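Local coordinates for putative uncharacterized protein (Pseudomonas phage 201phi2-1, PDB 3R4V) that is a phage tubulin-like protein of the tubulin/FtsZ fold, modelled with guanosine-5'-diphosphate in its nucleotide pocket, at residues Asn16-Leu24 with Glu162-Arg173; Lys174-Arg185 with Gly251-Asp262. All blocks are in the same frame, centred on the assembly; numbering follows the deposited sequence.

Helix 161-178 supplies one side of both interactions, its first turns to interaction 1 and its last turn, with the loop after it, to interaction 2. The centres of the two contacts lie about 19 Å apart, and Leu24 CD1 packs on Val176 CG2 where they meet. Interaction 1 sits nearer the middle of the chain, about 13 Å from its centre against about 23 Å for interaction 2, and joins the helix to the end of helix 11-18 through an apolar core, flanking salt bridges and a shared base. Interaction 2 lies farther out, ties the helix end to the edge strand 247-252, and relies mainly on amide, carboxylate, backbone and water hydrogen bonds.

Interaction 1: Asn16-Leu24 with Glu162-Arg173; sequences NVATKLVDL and ESINDEIAEKIR. With GDP (guanosine-5'-diphosphate), chain B.
The guanine end of the nucleotide pocket in this tubulin-like fold is built where helix 11-18 meets helix 161-178, and there Asn16 CB lies 3.5 Å from Asn165 ND2. Asn165 reads the base edge with both amide atoms: OD1 accepts from GDP N1 at 2.7 Å, while ND2 donates to GDP O6. Asn16 ND2 also donates to O6, nearly straight at 176°, giving that oxygen one donor from each helix. Asn37 bonds the other amide atom of Asn16, which helps fix its flip.

Behind the base the contact turns apolar. Val17 CG1, anti to its backbone N (chi1 174°), lies 4.0 Å from Ile168 CG2, and Leu21 CD1 meets Ile172 CD1 at 3.8 Å; Phe9 of strand 6-10 adjoins Val17 and Leu21. Farther out, Lys20 lays CB against Ala169 CB and bends at its last torsion to bring NZ 2.8 Å from Glu162 OE2, a salt bridge in which the ammonium meets OE2 from above the carboxylate plane. At the far end Arg173 grips Asp23 end-on, with the two planes 23° apart. Arg173 NH2 reaches Asp23 OD1 at 2.7 Å and NH1 reaches OD2 of the same carboxylate, while Leu21 CD2 sits 3.5 Å above the guanidinium centre.

Interaction 2: Lys174-Arg185 with Gly251-Asp262; sequences KVVLLVNQNHGR and GIMKVDDLDVTD
With chi1 at -167°, Asp257 sends its carboxylate away from its own backbone N to meet Asn180 and Asn182; Asn180 takes the less common chi1 of 85°, CG lying between backbone N and carbonyl carbon. Asn180 ND2 uses the syn lone pair of Asp257 OD2 at 3.1 Å, amide and carboxylate nearly coplanar, whereas Asn182 ND2 comes to the same OD2 from above the carboxylate plane at 3.3 Å. A water adds a third donor to OD2 and also bonds His183 ND1 and Lys254 N. Asx turns brace both sides: Asn180 OD1 accepts from Asn182 N, and Asp257 OD1 from Asp259 N.

His183 NE2 turns back to Leu177 O at the helix end, donating at 2.8 Å, and Asn180 N reaches that oxygen from the opposite face of the carbonyl plane. Leu177 packs alongside, CD2 standing 4.1 Å from Met253 SD and CD1 near Val260 CG2.

Beyond the histidine, Gly184 and Ile252 form a single antiparallel hydrogen-bonded pair, Gly184 N to Ile252 O and Ile252 N to Gly184 O both 2.9 Å, at the end of the edge strand 247-252. Lys254 NZ donates to Asn182 O at 2.9 Å. At the other end Lys174 faces Asp262 across a long salt bridge, 3.6 Å from NZ to OD1, supplemented by a water that joins NZ to OD2.

Three donors on Asp257 OD2 would probably stabilise its negative charge, and directional polar bonds beside the Leu177 packing join the loop after helix 161-178 to the turns following strand 247-252 in the tubulin-like C-terminal domain.

Interaction 1: Asn16-Leu24 with Glu162-Arg173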
loop_
_atom_site.group_PDB
_atom_site.type_symbol
_atom_site.label_atom_id
_atom_site.label_comp_id
_atom_site.label_asym_id
_atom_site.label_seq_id
_atom_site.Cartn_x
_atom_site.Cartn_y
_atom_site.Cartn_z
ATOM N N ASN A 16 -0.296 -0.352 12.756
ATOM C CA ASN A 16 0.843 -1.086 13.277
ATOM C C ASN A 16 2.150 -0.584 12.651
ATOM O O ASN A 16 3.140 -0.397 13.348
ATOM C CB ASN A 16 0.677 -2.594 13.065
ATOM C CG ASN A 16 -0.482 -3.191 13.863
ATOM O OD1 ASN A 16 -1.052 -2.556 14.761
ATOM N ND2 ASN A 16 -0.816 -4.437 13.550
ATOM N N VAL A 17 2.146 -0.350 11.338
ATOM C CA VAL A 17 3.342 0.182 10.688
ATOM C C VAL A 17 3.649 1.593 11.187
ATOM O O VAL A 17 4.811 1.942 11.402
ATOM C CB VAL A 17 3.220 0.171 9.151
ATOM C CG1 VAL A 17 4.417 0.866 8.520
ATOM C CG2 VAL A 17 3.130 -1.261 8.655
ATOM N N ALA A 18 2.608 2.397 11.380
ATOM C CA ALA A 18 2.781 3.755 11.909
ATOM C C ALA A 18 3.570 3.815 13.228
ATOM O O ALA A 18 4.353 4.749 13.453
ATOM C CB ALA A 18 1.430 4.441 12.064
ATOM N N THR A 19 3.377 2.833 14.105
ATOM C CA THR A 19 4.057 2.858 15.404
ATOM C C THR A 19 5.578 2.934 15.231
ATOM O O THR A 19 6.299 3.385 16.118
ATOM C CB THR A 19 3.699 1.637 16.287
ATOM O OG1 THR A 19 4.240 0.441 15.713
ATOM C CG2 THR A 19 2.184 1.497 16.438
ATOM N N LYS A 20 6.060 2.498 14.074
ATOM C CA LYS A 20 7.493 2.446 13.840
ATOM C C LYS A 20 7.995 3.750 13.244
ATOM O O LYS A 20 9.201 3.951 13.084
ATOM C CB LYS A 20 7.827 1.254 12.944
ATOM C CG LYS A 20 7.333 -0.046 13.542
ATOM C CD LYS A 20 7.732 -1.252 12.729
ATOM C CE LYS A 20 7.415 -2.518 13.507
ATOM N NZ LYS A 20 8.029 -2.477 14.864
ATOM N N LEU A 21 7.059 4.642 12.940
ATOM C CA LEU A 21 7.381 5.904 12.296
ATOM C C LEU A 21 6.918 7.124 13.093
ATOM O O LEU A 21 6.805 8.222 12.539
ATOM C CB LEU A 21 6.784 5.928 10.886
ATOM C CG LEU A 21 7.303 4.826 9.955
ATOM C CD1 LEU A 21 6.415 4.625 8.720
ATOM C CD2 LEU A 21 8.740 5.139 9.543
ATOM N N VAL A 22 6.667 6.946 14.391
ATOM C CA VAL A 22 6.132 8.033 15.205
ATOM C C VAL A 22 7.095 9.211 15.316
ATOM O O VAL A 22 6.685 10.330 15.623
ATOM C CB VAL A 22 5.708 7.560 16.614
ATOM C CG1 VAL A 22 4.485 6.653 16.526
ATOM C CG2 VAL A 22 6.868 6.869 17.330
ATOM N N ASP A 23 8.375 8.965 15.054
ATOM C CA ASP A 23 9.352 10.039 15.097
ATOM C C ASP A 23 9.080 11.086 14.018
ATOM O O ASP A 23 9.612 12.193 14.080
ATOM C CB ASP A 23 10.770 9.481 14.963
ATOM C CG ASP A 23 10.935 8.621 13.727
ATOM O OD1 ASP A 23 10.492 7.450 13.749
ATOM O OD2 ASP A 23 11.504 9.121 12.736
ATOM N N LEU A 24 8.254 10.734 13.030
ATOM C CA LEU A 24 7.891 11.667 11.961
ATOM C C LEU A 24 6.733 12.582 12.362
ATOM O O LEU A 24 6.405 13.532 11.654
ATOM C CB LEU A 24 7.555 10.915 10.668
ATOM C CG LEU A 24 8.712 10.101 10.087
ATOM C CD1 LEU A 24 8.309 9.448 8.764
ATOM C CD2 LEU A 24 9.949 10.980 9.919
ATOM N N GLU A 162 5.626 -8.673 12.544
ATOM C CA GLU A 162 6.610 -7.740 13.071
ATOM C C GLU A 162 7.746 -7.535 12.068
ATOM O O GLU A 162 8.148 -6.403 11.784
ATOM C CB GLU A 162 7.187 -8.270 14.384
ATOM C CG GLU A 162 8.224 -7.354 14.996
ATOM C CD GLU A 162 7.620 -6.051 15.481
ATOM O OE1 GLU A 162 6.380 -5.993 15.643
ATOM O OE2 GLU A 162 8.384 -5.086 15.696
ATOM N N SER A 163 8.261 -8.640 11.542
ATOM C CA SER A 163 9.332 -8.590 10.550
ATOM C C SER A 163 8.886 -7.849 9.292
ATOM O O SER A 163 9.591 -6.972 8.777
ATOM C CB SER A 163 9.789 -10.011 10.201
ATOM O OG SER A 163 10.688 -10.015 9.106
ATOM N N ILE A 164 7.701 -8.189 8.799
ATOM C CA ILE A 164 7.199 -7.563 7.592
ATOM C C ILE A 164 7.004 -6.065 7.818
ATOM O O ILE A 164 7.362 -5.245 6.964
ATOM C CB ILE A 164 5.894 -8.245 7.117
ATOM C CG1 ILE A 164 6.211 -9.658 6.628
ATOM C CG2 ILE A 164 5.219 -7.438 6.008
ATOM C CD1 ILE A 164 5.150 -10.676 6.960
ATOM N N ASN A 165 6.452 -5.705 8.975
ATOM C CA ASN A 165 6.200 -4.298 9.287
ATOM C C ASN A 165 7.510 -3.515 9.354
ATOM O O ASN A 165 7.590 -2.375 8.892
ATOM C CB ASN A 165 5.443 -4.153 10.608
ATOM C CG ASN A 165 3.988 -4.575 10.502
ATOM O OD1 ASN A 165 3.505 -4.934 9.427
ATOM N ND2 ASN A 165 3.279 -4.533 11.629
ATOM N N ASP A 166 8.535 -4.131 9.943
ATOM C CA ASP A 166 9.856 -3.508 10.015
ATOM C C ASP A 166 10.394 -3.211 8.614
ATOM O O ASP A 166 10.932 -2.133 8.360
ATOM C CB ASP A 166 10.848 -4.392 10.793
ATOM C CG ASP A 166 10.678 -4.282 12.303
ATOM O OD1 ASP A 166 10.058 -3.303 12.768
ATOM O OD2 ASP A 166 11.179 -5.169 13.030
ATOM N N GLU A 167 10.248 -4.169 7.708
ATOM C CA GLU A 167 10.728 -3.989 6.342
ATOM C C GLU A 167 9.981 -2.844 5.672
ATOM O O GLU A 167 10.564 -2.040 4.950
ATOM C CB GLU A 167 10.535 -5.263 5.521
ATOM C CG GLU A 167 10.519 -5.002 4.018
ATOM C CD GLU A 167 10.195 -6.241 3.208
ATOM O OE1 GLU A 167 9.588 -6.102 2.120
ATOM O OE2 GLU A 167 10.549 -7.351 3.655
ATOM N N ILE A 168 8.685 -2.757 5.919
ATOM C CA ILE A 168 7.902 -1.717 5.272
ATOM C C ILE A 168 8.327 -0.352 5.795
ATOM O O ILE A 168 8.525 0.577 5.030
ATOM C CB ILE A 168 6.389 -1.924 5.467
ATOM C CG1 ILE A 168 5.933 -3.156 4.677
ATOM C CG2 ILE A 168 5.623 -0.683 5.008
ATOM C CD1 ILE A 168 4.463 -3.551 4.902
ATOM N N ALA A 169 8.485 -0.227 7.106
ATOM C CA ALA A 169 8.895 1.052 7.669
ATOM C C ALA A 169 10.249 1.497 7.108
ATOM O O ALA A 169 10.458 2.684 6.852
ATOM C CB ALA A 169 8.945 0.993 9.192
ATOM N N GLU A 170 11.163 0.557 6.916
ATOM C CA GLU A 170 12.490 0.916 6.400
ATOM C C GLU A 170 12.417 1.376 4.946
ATOM O O GLU A 170 13.184 2.248 4.525
ATOM C CB GLU A 170 13.487 -0.227 6.568
ATOM C CG GLU A 170 13.994 -0.394 7.997
ATOM C CD GLU A 170 14.820 0.793 8.471
ATOM O OE1 GLU A 170 15.536 1.395 7.642
ATOM O OE2 GLU A 170 14.751 1.126 9.672
ATOM N N LYS A 171 11.498 0.795 4.179
ATOM C CA LYS A 171 11.281 1.249 2.808
ATOM C C LYS A 171 10.628 2.623 2.774
ATOM O O LYS A 171 10.987 3.465 1.951
ATOM C CB LYS A 171 10.420 0.257 2.028
ATOM C CG LYS A 171 11.098 -1.062 1.700
ATOM C CD LYS A 171 10.043 -2.020 1.152
ATOM C CE LYS A 171 10.623 -3.297 0.590
ATOM N NZ LYS A 171 9.503 -4.141 0.054
ATOM N N ILE A 172 9.668 2.853 3.672
ATOM C CA ILE A 172 9.018 4.150 3.751
ATOM C C ILE A 172 10.037 5.248 4.043
ATOM O O ILE A 172 9.990 6.319 3.450
ATOM C CB ILE A 172 7.902 4.158 4.804
ATOM C CG1 ILE A 172 6.752 3.273 4.311
ATOM C CG2 ILE A 172 7.404 5.577 5.028
ATOM C CD1 ILE A 172 5.584 3.187 5.262
ATOM N N ARG A 173 10.955 4.979 4.965
ATOM C CA ARG A 173 12.034 5.920 5.247
ATOM C C ARG A 173 12.890 6.248 4.020
ATOM O O ARG A 173 13.362 7.378 3.879
ATOM C CB ARG A 173 12.925 5.385 6.361
ATOM C CG ARG A 173 12.188 5.212 7.672
ATOM C CD ARG A 173 13.164 5.080 8.813
ATOM N NE ARG A 173 12.474 4.903 10.086
ATOM C CZ ARG A 173 12.018 5.895 10.848
ATOM N NH1 ARG A 173 12.157 7.162 10.472
ATOM N NH2 ARG A 173 11.407 5.614 11.991
HETATM P PB GDP B . -8.269 -3.852 8.771
HETATM O O1B GDP B . -8.125 -3.136 10.095
HETATM O O2B GDP B . -7.759 -2.941 7.686
HETATM O O3B GDP B . -9.723 -4.245 8.541
HETATM O O3A GDP B . -7.437 -5.217 8.804
HETATM P PA GDP B . -5.923 -5.404 9.315
HETATM O O1A GDP B . -5.774 -5.205 10.814
HETATM O O2A GDP B . -4.985 -4.524 8.538
HETATM O "O5'" GDP B . -5.717 -6.930 8.971
HETATM C "C5'" GDP B . -5.917 -7.440 7.641
HETATM C "C4'" GDP B . -5.058 -8.679 7.415
HETATM O "O4'" GDP B . -3.679 -8.295 7.327
HETATM C "C3'" GDP B . -5.120 -9.675 8.562
HETATM O "O3'" GDP B . -6.131 -10.650 8.322
HETATM C "C2'" GDP B . -3.746 -10.308 8.541
HETATM O "O2'" GDP B . -3.689 -11.340 7.558
HETATM C "C1'" GDP B . -2.833 -9.212 8.040
HETATM N N9 GDP B . -2.247 -8.402 9.129
HETATM C C8 GDP B . -2.846 -7.989 10.272
HETATM N N7 GDP B . -2.004 -7.218 11.007
HETATM C C5 GDP B . -0.847 -7.104 10.316
HETATM C C6 GDP B . 0.453 -6.423 10.501
HETATM O O6 GDP B . 0.678 -5.743 11.522
HETATM N N1 GDP B . 1.381 -6.565 9.536
HETATM C C2 GDP B . 1.158 -7.297 8.421
HETATM N N2 GDP B . 2.125 -7.402 7.472
HETATM N N3 GDP B . -0.010 -7.940 8.189
HETATM C C4 GDP B . -1.024 -7.875 9.081
#

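Interaction 2: Lys174-Arg185 with Gly251-Asp262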
loop_
_atom_site.group_PDB
_atom_site.type_symbol
_atom_site.label_atom_id
_atom_site.label_comp_id
_atom_site.label_asym_id
_atom_site.label_seq_id
_atom_site.Cartn_x
_atom_site.Cartn_y
_atom_site.Cartn_z
ATOM N N LYS A 174 13.120 5.267 3.154
ATOM C CA LYS A 174 13.885 5.545 1.940
ATOM C C LYS A 174 13.093 6.487 1.035
ATOM O O LYS A 174 13.667 7.361 0.397
ATOM C CB LYS A 174 14.282 4.261 1.194
ATOM C CG LYS A 174 15.325 3.399 1.908
ATOM C CD LYS A 174 15.610 2.134 1.113
ATOM C CE LYS A 174 16.867 1.412 1.599
ATOM N NZ LYS A 174 16.825 1.034 3.031
ATOM N N VAL A 175 11.768 6.325 0.985
ATOM C CA VAL A 175 10.952 7.229 0.178
ATOM C C VAL A 175 10.908 8.618 0.820
ATOM O O VAL A 175 10.930 9.629 0.120
ATOM C CB VAL A 175 9.499 6.692 -0.046
ATOM C CG1 VAL A 175 8.694 7.706 -0.859
ATOM C CG2 VAL A 175 9.564 5.372 -0.771
ATOM N N VAL A 176 10.837 8.670 2.151
ATOM C CA VAL A 176 10.855 9.956 2.850
ATOM C C VAL A 176 12.159 10.667 2.537
ATOM O O VAL A 176 12.180 11.872 2.307
ATOM C CB VAL A 176 10.658 9.801 4.373
ATOM C CG1 VAL A 176 10.952 11.113 5.093
ATOM C CG2 VAL A 176 9.220 9.341 4.663
ATOM N N LEU A 177 13.237 9.895 2.483
ATOM C CA LEU A 177 14.555 10.436 2.132
ATOM C C LEU A 177 14.550 10.944 0.690
ATOM O O LEU A 177 14.961 12.077 0.407
ATOM C CB LEU A 177 15.620 9.357 2.303
ATOM C CG LEU A 177 16.985 9.647 1.692
ATOM C CD1 LEU A 177 17.649 10.775 2.461
ATOM C CD2 LEU A 177 17.843 8.383 1.701
ATOM N N LEU A 178 14.075 10.096 -0.219
ATOM C CA LEU A 178 13.977 10.447 -1.633
ATOM C C LEU A 178 13.339 11.815 -1.841
ATOM O O LEU A 178 13.851 12.624 -2.624
ATOM C CB LEU A 178 13.180 9.381 -2.399
ATOM C CG LEU A 178 12.830 9.702 -3.862
ATOM C CD1 LEU A 178 14.108 9.830 -4.690
ATOM C CD2 LEU A 178 11.891 8.643 -4.476
ATOM N N VAL A 179 12.217 12.065 -1.161
ATOM C CA VAL A 179 11.421 13.273 -1.397
ATOM C C VAL A 179 11.727 14.415 -0.408
ATOM O O VAL A 179 10.944 15.354 -0.272
ATOM C CB VAL A 179 9.896 12.940 -1.462
ATOM C CG1 VAL A 179 9.667 11.819 -2.475
ATOM C CG2 VAL A 179 9.390 12.495 -0.100
ATOM N N ASN A 180 12.881 14.347 0.255
ATOM C CA ASN A 180 13.257 15.383 1.225
ATOM C C ASN A 180 13.788 16.702 0.618
ATOM O O ASN A 180 14.104 17.643 1.345
ATOM C CB ASN A 180 14.217 14.826 2.289
ATOM C CG ASN A 180 15.696 14.841 1.848
ATOM O OD1 ASN A 180 16.038 15.245 0.735
ATOM N ND2 ASN A 180 16.573 14.403 2.746
ATOM N N GLN A 181 13.876 16.752 -0.709
ATOM C CA GLN A 181 14.152 17.981 -1.461
ATOM C C GLN A 181 15.546 18.548 -1.214
ATOM O O GLN A 181 15.816 19.712 -1.514
ATOM C CB GLN A 181 13.070 19.041 -1.197
ATOM C CG GLN A 181 11.655 18.576 -1.568
ATOM C CD GLN A 181 10.590 19.652 -1.398
ATOM O OE1 GLN A 181 10.892 20.841 -1.345
ATOM N NE2 GLN A 181 9.333 19.231 -1.312
ATOM N N ASN A 182 16.431 17.710 -0.687
ATOM C CA ASN A 182 17.771 18.142 -0.312
ATOM C C ASN A 182 18.870 17.549 -1.200
ATOM O O ASN A 182 20.063 17.670 -0.898
ATOM C CB ASN A 182 18.021 17.807 1.165
ATOM C CG ASN A 182 19.367 18.305 1.666
ATOM O OD1 ASN A 182 19.650 19.501 1.632
ATOM N ND2 ASN A 182 20.198 17.387 2.148
ATOM N N HIS A 183 18.471 16.920 -2.304
ATOM C CA HIS A 183 19.434 16.270 -3.189
ATOM C C HIS A 183 19.794 17.136 -4.392
ATOM O O HIS A 183 18.936 17.807 -4.967
ATOM C CB HIS A 183 18.888 14.927 -3.665
ATOM C CG HIS A 183 18.298 14.106 -2.567
ATOM N ND1 HIS A 183 18.969 13.855 -1.388
ATOM C CD2 HIS A 183 17.096 13.495 -2.459
ATOM C CE1 HIS A 183 18.203 13.116 -0.603
ATOM N NE2 HIS A 183 17.062 12.886 -1.229
ATOM N N GLY A 184 21.063 17.112 -4.776
ATOM C CA GLY A 184 21.490 17.834 -5.956
ATOM C C GLY A 184 20.817 17.287 -7.200
ATOM O O GLY A 184 20.644 16.073 -7.335
ATOM N N ARG A 185 20.428 18.190 -8.101
ATOM C CA ARG A 185 19.856 17.823 -9.399
ATOM C C ARG A 185 18.400 17.351 -9.353
ATOM O O ARG A 185 17.768 17.202 -10.394
ATOM C CB ARG A 185 20.734 16.782 -10.100
ATOM C CG ARG A 185 22.081 17.338 -10.540
ATOM C CD ARG A 185 23.128 16.257 -10.720
ATOM N NE ARG A 185 22.768 15.289 -11.749
ATOM C CZ ARG A 185 23.535 14.262 -12.098
ATOM N NH1 ARG A 185 24.709 14.077 -11.500
ATOM N NH2 ARG A 185 23.131 13.423 -13.044
ATOM N N GLY A 251 19.567 11.836 -8.583
ATOM C CA GLY A 251 19.839 12.840 -7.569
ATOM C C GLY A 251 21.116 12.523 -6.807
ATOM O O GLY A 251 21.458 11.355 -6.611
ATOM N N ILE A 252 21.832 13.558 -6.375
ATOM C CA ILE A 252 23.059 13.352 -5.609
ATOM C C ILE A 252 22.820 13.643 -4.141
ATOM O O ILE A 252 22.453 14.758 -3.776
ATOM C CB ILE A 252 24.213 14.222 -6.131
ATOM C CG1 ILE A 252 24.417 13.945 -7.619
ATOM C CG2 ILE A 252 25.487 13.968 -5.327
ATOM C CD1 ILE A 252 24.440 12.476 -7.957
ATOM N N MET A 253 23.003 12.625 -3.307
ATOM C CA MET A 253 22.775 12.757 -1.875
ATOM C C MET A 253 23.959 13.424 -1.196
ATOM O O MET A 253 25.082 13.407 -1.709
ATOM C CB MET A 253 22.501 11.394 -1.236
ATOM C CG MET A 253 21.275 10.703 -1.779
ATOM S SD MET A 253 20.943 9.156 -0.927
ATOM C CE MET A 253 22.171 8.102 -1.706
ATOM N N LYS A 254 23.702 14.001 -0.032
ATOM C CA LYS A 254 24.726 14.750 0.682
ATOM C C LYS A 254 25.247 13.963 1.879
ATOM O O LYS A 254 24.471 13.445 2.674
ATOM C CB LYS A 254 24.171 16.108 1.113
ATOM C CG LYS A 254 23.970 17.070 -0.052
ATOM C CD LYS A 254 23.240 18.334 0.378
ATOM C CE LYS A 254 23.193 19.354 -0.752
ATOM N NZ LYS A 254 22.446 18.857 -1.943
ATOM N N VAL A 255 26.570 13.874 1.999
ATOM C CA VAL A 255 27.188 13.082 3.063
ATOM C C VAL A 255 26.888 13.605 4.466
ATOM O O VAL A 255 27.057 12.883 5.449
ATOM C CB VAL A 255 28.724 12.931 2.861
ATOM C CG1 VAL A 255 29.425 14.297 2.865
ATOM C CG2 VAL A 255 29.317 12.014 3.925
ATOM N N ASP A 256 26.445 14.856 4.560
ATOM C CA ASP A 256 26.059 15.432 5.846
ATOM C C ASP A 256 24.554 15.310 6.093
ATOM O O ASP A 256 24.048 15.795 7.104
ATOM C CB ASP A 256 26.494 16.896 5.945
ATOM C CG ASP A 256 25.848 17.771 4.890
ATOM O OD1 ASP A 256 25.716 17.321 3.732
ATOM O OD2 ASP A 256 25.472 18.915 5.221
ATOM N N ASP A 257 23.850 14.682 5.155
ATOM C CA ASP A 257 22.434 14.351 5.321
ATOM C C ASP A 257 22.371 13.130 6.234
ATOM O O ASP A 257 22.702 12.016 5.826
ATOM C CB ASP A 257 21.799 14.046 3.949
ATOM C CG ASP A 257 20.268 13.989 3.985
ATOM O OD1 ASP A 257 19.694 13.679 5.048
ATOM O OD2 ASP A 257 19.636 14.232 2.926
ATOM N N LEU A 258 21.973 13.344 7.481
ATOM C CA LEU A 258 21.960 12.272 8.472
ATOM C C LEU A 258 20.972 11.152 8.137
ATOM O O LEU A 258 21.068 10.048 8.676
ATOM C CB LEU A 258 21.659 12.840 9.858
ATOM C CG LEU A 258 22.723 13.772 10.435
ATOM C CD1 LEU A 258 22.160 14.559 11.607
ATOM C CD2 LEU A 258 23.955 12.976 10.843
ATOM N N ASP A 259 20.019 11.437 7.256
ATOM C CA ASP A 259 19.040 10.431 6.856
ATOM C C ASP A 259 19.567 9.501 5.760
ATOM O O ASP A 259 18.916 8.527 5.394
ATOM C CB ASP A 259 17.736 11.092 6.405
ATOM C CG ASP A 259 16.995 11.760 7.551
ATOM O OD1 ASP A 259 17.294 11.443 8.723
ATOM O OD2 ASP A 259 16.110 12.597 7.278
ATOM N N VAL A 260 20.749 9.801 5.237
ATOM C CA VAL A 260 21.322 8.980 4.177
ATOM C C VAL A 260 21.828 7.653 4.733
ATOM O O VAL A 260 22.859 7.590 5.400
ATOM C CB VAL A 260 22.425 9.729 3.411
ATOM C CG1 VAL A 260 23.154 8.791 2.463
ATOM C CG2 VAL A 260 21.814 10.894 2.650
ATOM N N THR A 261 21.078 6.596 4.447
ATOM C CA THR A 261 21.299 5.281 5.041
ATOM C C THR A 261 22.147 4.360 4.164
ATOM O O THR A 261 22.798 3.443 4.666
ATOM C CB THR A 261 19.950 4.582 5.331
ATOM O OG1 THR A 261 19.109 4.661 4.170
ATOM C CG2 THR A 261 19.239 5.248 6.499
ATOM N N ASP A 262 22.128 4.611 2.857
ATOM C CA ASP A 262 22.787 3.752 1.876
ATOM C C ASP A 262 23.521 4.596 0.843
ATOM O O ASP A 262 23.160 5.748 0.606
ATOM C CB ASP A 262 21.758 2.883 1.150
ATOM C CG ASP A 262 20.833 2.154 2.098
ATOM O OD1 ASP A 262 19.892 2.787 2.623
ATOM O OD2 ASP A 262 21.039 0.946 2.313
HETATM O O HOH W 1 18.843 -1.151 3.096
HETATM O O HOH W 2 20.900 14.716 0.481
#